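Local atomic coordinates of vanadium-dependent bromoperoxidase (PDB entry 1QHB), a protein that catalyses the hydrogen peroxide-dependent bromination of organic substrates with a vanadate cofactor, as a homododecamer that also binds one calcium ion per subunit. Residues R19-E24 against Q574-G579; V493-A498 against Q565-I570. All coordinates share one frame; numbering follows the deposited sequence.

Contact 1: residues R19-E24 against Q574-G579; sequences RVAAAE and QSLTYG
A22 and L576 mark the nearest approach of two backbones, their CA atoms 6.8 Å apart, where a turn of helix 11-28 meets the chain just as it leaves helix 553-574. One methyl group does nearly all the work: CD1 of L576 reaches over the helix between two successive alanines and lies 3.5 Å from CA of A22, so the leucine touches main chain as well as side chain. The methyls of the alanines receive it, CB of A22 at 3.9 Å and CB of A21 at 4.1 Å from CD1. With so little side chain on this face of the helix, the leucine can come down almost onto the backbone. CG of L576 stands anti to its own carbonyl carbon (chi1 -58°), and CD1 then extends from CA in a stretched chain (chi2 173°) toward the alanines. Behind it the turn is tied up locally: O of Q574 accepts hydrogen bonds from both the amide N of T577, at 3.0 Å, and its OG1. Other subunits close in on the same residues, L134 of a second subunit on A22, L8 of a third on A21, and P4 of a fourth on L576. This small apolar contact thus joins helix 11-28 to the loop that follows helix 553-574, at an interface of several subunits of the dodecamer.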
loop_
_atom_site.group_PDB
_atom_site.type_symbol
_atom_site.label_atom_id
_atom_site.label_comp_id
_atom_site.label_asym_id
_atom_site.label_seq_id
_atom_site.Cartn_x
_atom_site.Cartn_y
_atom_site.Cartn_z
ATOM N N ARG A 19 13.133 7.655 12.040
ATOM C CA ARG A 19 14.027 7.964 10.923
ATOM C C ARG A 19 13.253 8.285 9.664
ATOM O O ARG A 19 13.694 9.173 8.928
ATOM C CB ARG A 19 15.011 6.800 10.689
ATOM C CG ARG A 19 16.068 6.751 11.826
ATOM C CD ARG A 19 16.938 5.506 11.798
ATOM N NE ARG A 19 17.888 5.575 10.701
ATOM C CZ ARG A 19 19.053 4.946 10.624
ATOM N NH1 ARG A 19 19.408 4.155 11.625
ATOM N NH2 ARG A 19 19.771 5.142 9.544
ATOM N N VAL A 20 12.154 7.543 9.430
ATOM C CA VAL A 20 11.358 7.798 8.241
ATOM C C VAL A 20 10.635 9.127 8.399
ATOM O O VAL A 20 10.554 9.955 7.484
ATOM C CB VAL A 20 10.330 6.647 7.948
ATOM C CG1 VAL A 20 9.344 6.913 6.832
ATOM C CG2 VAL A 20 11.164 5.394 7.665
ATOM N N ALA A 21 10.066 9.364 9.584
ATOM C CA ALA A 21 9.366 10.610 9.880
ATOM C C ALA A 21 10.307 11.798 9.664
ATOM O O ALA A 21 9.935 12.848 9.123
ATOM C CB ALA A 21 8.877 10.630 11.329
ATOM N N ALA A 22 11.593 11.717 10.082
ATOM C CA ALA A 22 12.510 12.804 9.849
ATOM C C ALA A 22 12.769 13.009 8.356
ATOM O O ALA A 22 12.875 14.144 7.898
ATOM C CB ALA A 22 13.882 12.622 10.531
ATOM N N ALA A 23 12.827 11.895 7.648
ATOM C CA ALA A 23 13.055 11.928 6.210
ATOM C C ALA A 23 11.875 12.629 5.532
ATOM O O ALA A 23 12.078 13.379 4.575
ATOM C CB ALA A 23 13.187 10.484 5.685
ATOM N N GLU A 24 10.664 12.333 5.964
ATOM C CA GLU A 24 9.446 12.975 5.488
ATOM C C GLU A 24 9.393 14.463 5.812
ATOM O O GLU A 24 9.005 15.277 4.994
ATOM C CB GLU A 24 8.221 12.280 6.108
ATOM C CG GLU A 24 7.998 10.911 5.495
ATOM C CD GLU A 24 6.863 10.130 6.133
ATOM O OE1 GLU A 24 6.347 10.586 7.179
ATOM O OE2 GLU A 24 6.465 9.070 5.594
ATOM N N GLN A 574 16.456 16.385 14.069
ATOM C CA GLN A 574 16.862 15.747 15.307
ATOM C C GLN A 574 15.890 15.957 16.436
ATOM O O GLN A 574 15.872 15.159 17.391
ATOM C CB GLN A 574 18.244 16.282 15.722
ATOM C CG GLN A 574 19.321 15.518 14.935
ATOM C CD GLN A 574 20.721 15.924 15.448
ATOM O OE1 GLN A 574 20.868 16.673 16.398
ATOM N NE2 GLN A 574 21.740 15.392 14.790
ATOM N N SER A 575 14.981 16.917 16.347
ATOM C CA SER A 575 14.012 17.163 17.394
ATOM C C SER A 575 13.025 16.016 17.476
ATOM O O SER A 575 12.451 15.805 18.543
ATOM C CB SER A 575 13.261 18.481 17.190
ATOM O OG SER A 575 12.407 18.397 16.059
ATOM N N LEU A 576 12.861 15.191 16.437
ATOM C CA LEU A 576 11.963 14.057 16.508
ATOM C C LEU A 576 12.529 12.937 17.350
ATOM O O LEU A 576 11.762 12.068 17.719
ATOM C CB LEU A 576 11.637 13.538 15.116
ATOM C CG LEU A 576 11.000 14.573 14.157
ATOM C CD1 LEU A 576 10.915 13.938 12.780
ATOM C CD2 LEU A 576 9.629 14.996 14.644
ATOM N N THR A 577 13.800 12.953 17.738
ATOM C CA THR A 577 14.377 11.856 18.485
ATOM C C THR A 577 14.268 11.900 19.979
ATOM O O THR A 577 14.572 10.878 20.603
ATOM C CB THR A 577 15.898 11.793 18.119
ATOM O OG1 THR A 577 16.543 13.013 18.543
ATOM C CG2 THR A 577 16.090 11.673 16.629
ATOM N N TYR A 578 13.964 13.032 20.597
ATOM C CA TYR A 578 13.959 13.213 22.034
ATOM C C TYR A 578 12.555 13.066 22.638
ATOM O O TYR A 578 11.577 13.493 22.024
ATOM C CB TYR A 578 14.409 14.631 22.443
ATOM C CG TYR A 578 15.776 14.975 21.888
ATOM C CD1 TYR A 578 16.953 14.525 22.475
ATOM C CD2 TYR A 578 15.852 15.732 20.742
ATOM C CE1 TYR A 578 18.179 14.825 21.910
ATOM C CE2 TYR A 578 17.077 16.058 20.181
ATOM C CZ TYR A 578 18.224 15.595 20.772
ATOM O OH TYR A 578 19.426 15.931 20.158
ATOM N N GLY A 579 12.499 12.522 23.853
ATOM C CA GLY A 579 11.154 12.421 24.455
ATOM C C GLY A 579 10.955 13.634 25.378
ATOM O O GLY A 579 9.816 13.953 25.726
#

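Contact 2: residues V493-A498 against Q565-I570; sequences VTILKA and QIAIGI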
loop_
_atom_site.group_PDB
_atom_site.type_symbol
_atom_site.label_atom_id
_atom_site.label_comp_id
_atom_site.label_asym_id
_atom_site.label_seq_id
_atom_site.Cartn_x
_atom_site.Cartn_y
_atom_site.Cartn_z
ATOM N N VAL A 493 28.393 28.351 14.232
ATOM C CA VAL A 493 28.007 29.327 15.240
ATOM C C VAL A 493 26.487 29.285 15.468
ATOM O O VAL A 493 26.075 29.605 16.560
ATOM C CB VAL A 493 28.542 30.762 15.032
ATOM C CG1 VAL A 493 30.072 30.801 14.958
ATOM C CG2 VAL A 493 27.909 31.389 13.815
ATOM N N THR A 494 25.690 28.822 14.517
ATOM C CA THR A 494 24.255 28.608 14.687
ATOM C C THR A 494 24.045 27.535 15.752
ATOM O O THR A 494 23.296 27.818 16.714
ATOM C CB THR A 494 23.591 28.210 13.359
ATOM O OG1 THR A 494 23.766 29.331 12.493
ATOM C CG2 THR A 494 22.083 27.959 13.494
ATOM N N ILE A 495 24.853 26.461 15.723
ATOM C CA ILE A 495 24.690 25.425 16.760
ATOM C C ILE A 495 25.028 25.971 18.129
ATOM O O ILE A 495 24.373 25.667 19.155
ATOM C CB ILE A 495 25.618 24.226 16.446
ATOM C CG1 ILE A 495 25.197 23.412 15.245
ATOM C CG2 ILE A 495 25.750 23.273 17.667
ATOM C CD1 ILE A 495 23.718 22.974 15.213
ATOM N N LEU A 496 26.164 26.659 18.244
ATOM C CA LEU A 496 26.578 27.220 19.522
ATOM C C LEU A 496 25.588 28.280 20.022
ATOM O O LEU A 496 25.377 28.338 21.228
ATOM C CB LEU A 496 27.981 27.842 19.397
ATOM C CG LEU A 496 29.136 26.879 19.101
ATOM C CD1 LEU A 496 30.420 27.681 18.828
ATOM C CD2 LEU A 496 29.333 25.896 20.230
ATOM N N LYS A 497 25.036 29.141 19.157
ATOM C CA LYS A 497 24.101 30.144 19.718
ATOM C C LYS A 497 22.810 29.435 20.145
ATOM O O LYS A 497 22.197 29.921 21.057
ATOM C CB LYS A 497 23.776 31.254 18.753
ATOM C CG LYS A 497 24.894 32.173 18.284
ATOM C CD LYS A 497 24.389 33.266 17.389
ATOM C CE LYS A 497 23.897 32.710 16.076
ATOM N NZ LYS A 497 23.645 33.712 15.000
ATOM N N ALA A 498 22.367 28.319 19.595
ATOM C CA ALA A 498 21.216 27.580 20.019
ATOM C C ALA A 498 21.516 26.898 21.362
ATOM O O ALA A 498 20.622 26.799 22.205
ATOM C CB ALA A 498 20.849 26.448 19.041
ATOM N N GLN A 565 21.110 27.817 7.442
ATOM C CA GLN A 565 19.965 26.995 7.066
ATOM C C GLN A 565 20.216 25.495 7.274
ATOM O O GLN A 565 19.304 24.693 7.538
ATOM C CB GLN A 565 19.631 27.145 5.559
ATOM C CG GLN A 565 19.088 28.501 5.137
ATOM C CD GLN A 565 19.062 28.735 3.630
ATOM O OE1 GLN A 565 18.527 27.968 2.839
ATOM N NE2 GLN A 565 19.661 29.863 3.190
ATOM N N ILE A 566 21.460 25.089 6.966
ATOM C CA ILE A 566 21.809 23.665 7.070
ATOM C C ILE A 566 21.707 23.284 8.532
ATOM O O ILE A 566 21.121 22.267 8.846
ATOM C CB ILE A 566 23.215 23.386 6.490
ATOM C CG1 ILE A 566 23.322 23.517 4.964
ATOM C CG2 ILE A 566 23.732 22.020 6.876
ATOM C CD1 ILE A 566 22.276 22.748 4.182
ATOM N N ALA A 567 22.278 24.078 9.443
ATOM C CA ALA A 567 22.253 23.817 10.869
ATOM C C ALA A 567 20.832 23.765 11.410
ATOM O O ALA A 567 20.509 22.836 12.148
ATOM C CB ALA A 567 22.994 24.884 11.660
ATOM N N ILE A 568 20.004 24.726 11.023
ATOM C CA ILE A 568 18.598 24.768 11.480
ATOM C C ILE A 568 17.858 23.507 11.013
ATOM O O ILE A 568 17.077 22.893 11.745
ATOM C CB ILE A 568 17.909 26.058 10.942
ATOM C CG1 ILE A 568 18.297 27.287 11.723
ATOM C CG2 ILE A 568 16.383 25.889 10.913
ATOM C CD1 ILE A 568 17.926 28.674 11.184
ATOM N N GLY A 569 18.110 23.070 9.773
ATOM C CA GLY A 569 17.525 21.847 9.218
ATOM C C GLY A 569 17.861 20.572 9.960
ATOM O O GLY A 569 16.998 19.744 10.277
ATOM N N ILE A 570 19.143 20.455 10.363
ATOM C CA ILE A 570 19.575 19.340 11.188
ATOM C C ILE A 570 18.917 19.378 12.581
ATOM O O ILE A 570 18.404 18.402 13.173
ATOM C CB ILE A 570 21.112 19.331 11.333
ATOM C CG1 ILE A 570 21.719 18.949 9.965
ATOM C CG2 ILE A 570 21.532 18.426 12.440
ATOM C CD1 ILE A 570 23.237 19.134 9.843
#
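A567 carries this contact, facing T494 and I495 of a helix whose short segment 493-498 runs at 50° to segment 565-570, with the two axes 9.2 Å apart at their closest. Read in sequence order, the second segment opens with Q565, which points away from the contact. Two residues later A567 puts its single methyl at the place where the backbones come nearest, its CA 6.4 Å from that of T494. CB of A567 meets CG2 of T494 at 3.7 Å, and CB of the same threonine lies almost as near, so the alanine methyl lies against both the methyl and the branch carbon of the threonine. From the neighbouring position the end of I495 also arrives, its CD1 4.1 Å from CB of A567. The threonine's torsion sorts its two branches: OG1 stands beside the backbone N (chi1 -63°), which puts CG2 anti to that N and presents the methyl to the alanine, while OG1 is hydrogen-bonded to O of G490 in the preceding turn of its own helix. A polar residue therefore takes part here through carbon, its hydroxyl being satisfied within the helix. I568 adds a lighter touch, CG1 lying 4.2 Å from CG2 of T494, so that this methyl lies near both A567 and I568. I570 starts toward the other helix, does not reach it, and touches V386 and R389 of helix 376-402. Since I495 also rests on V386, helix 376-402 touches both partners, while L496 packs on helices 530-548 and 337-349, and NZ of K497 is hydrogen-bonded to OD1 of N535 and to O of P587, just at the end of strand 585-587.

How the contacts relate
Helix 553-574 is common to both contacts: contact 2 uses residues 565-570, near the end of the helix, and contact 1 takes up the chain where the helix gives way to a loop, the two centres lying about 17 Å apart. Both are buried, yet for different reasons. Contact 2 lies about 17 Å from the chain's centre among helices of its own subunit, and no other chain touches its segments; contact 1, about 31 Å out, is covered by three neighbouring subunits. Both are apolar and built on alanine, but the roles are exchanged: in contact 1 the loop after helix 553-574 supplies the leucine and helix 11-28 the alanines; in contact 2 helix 553-574 supplies the central alanine.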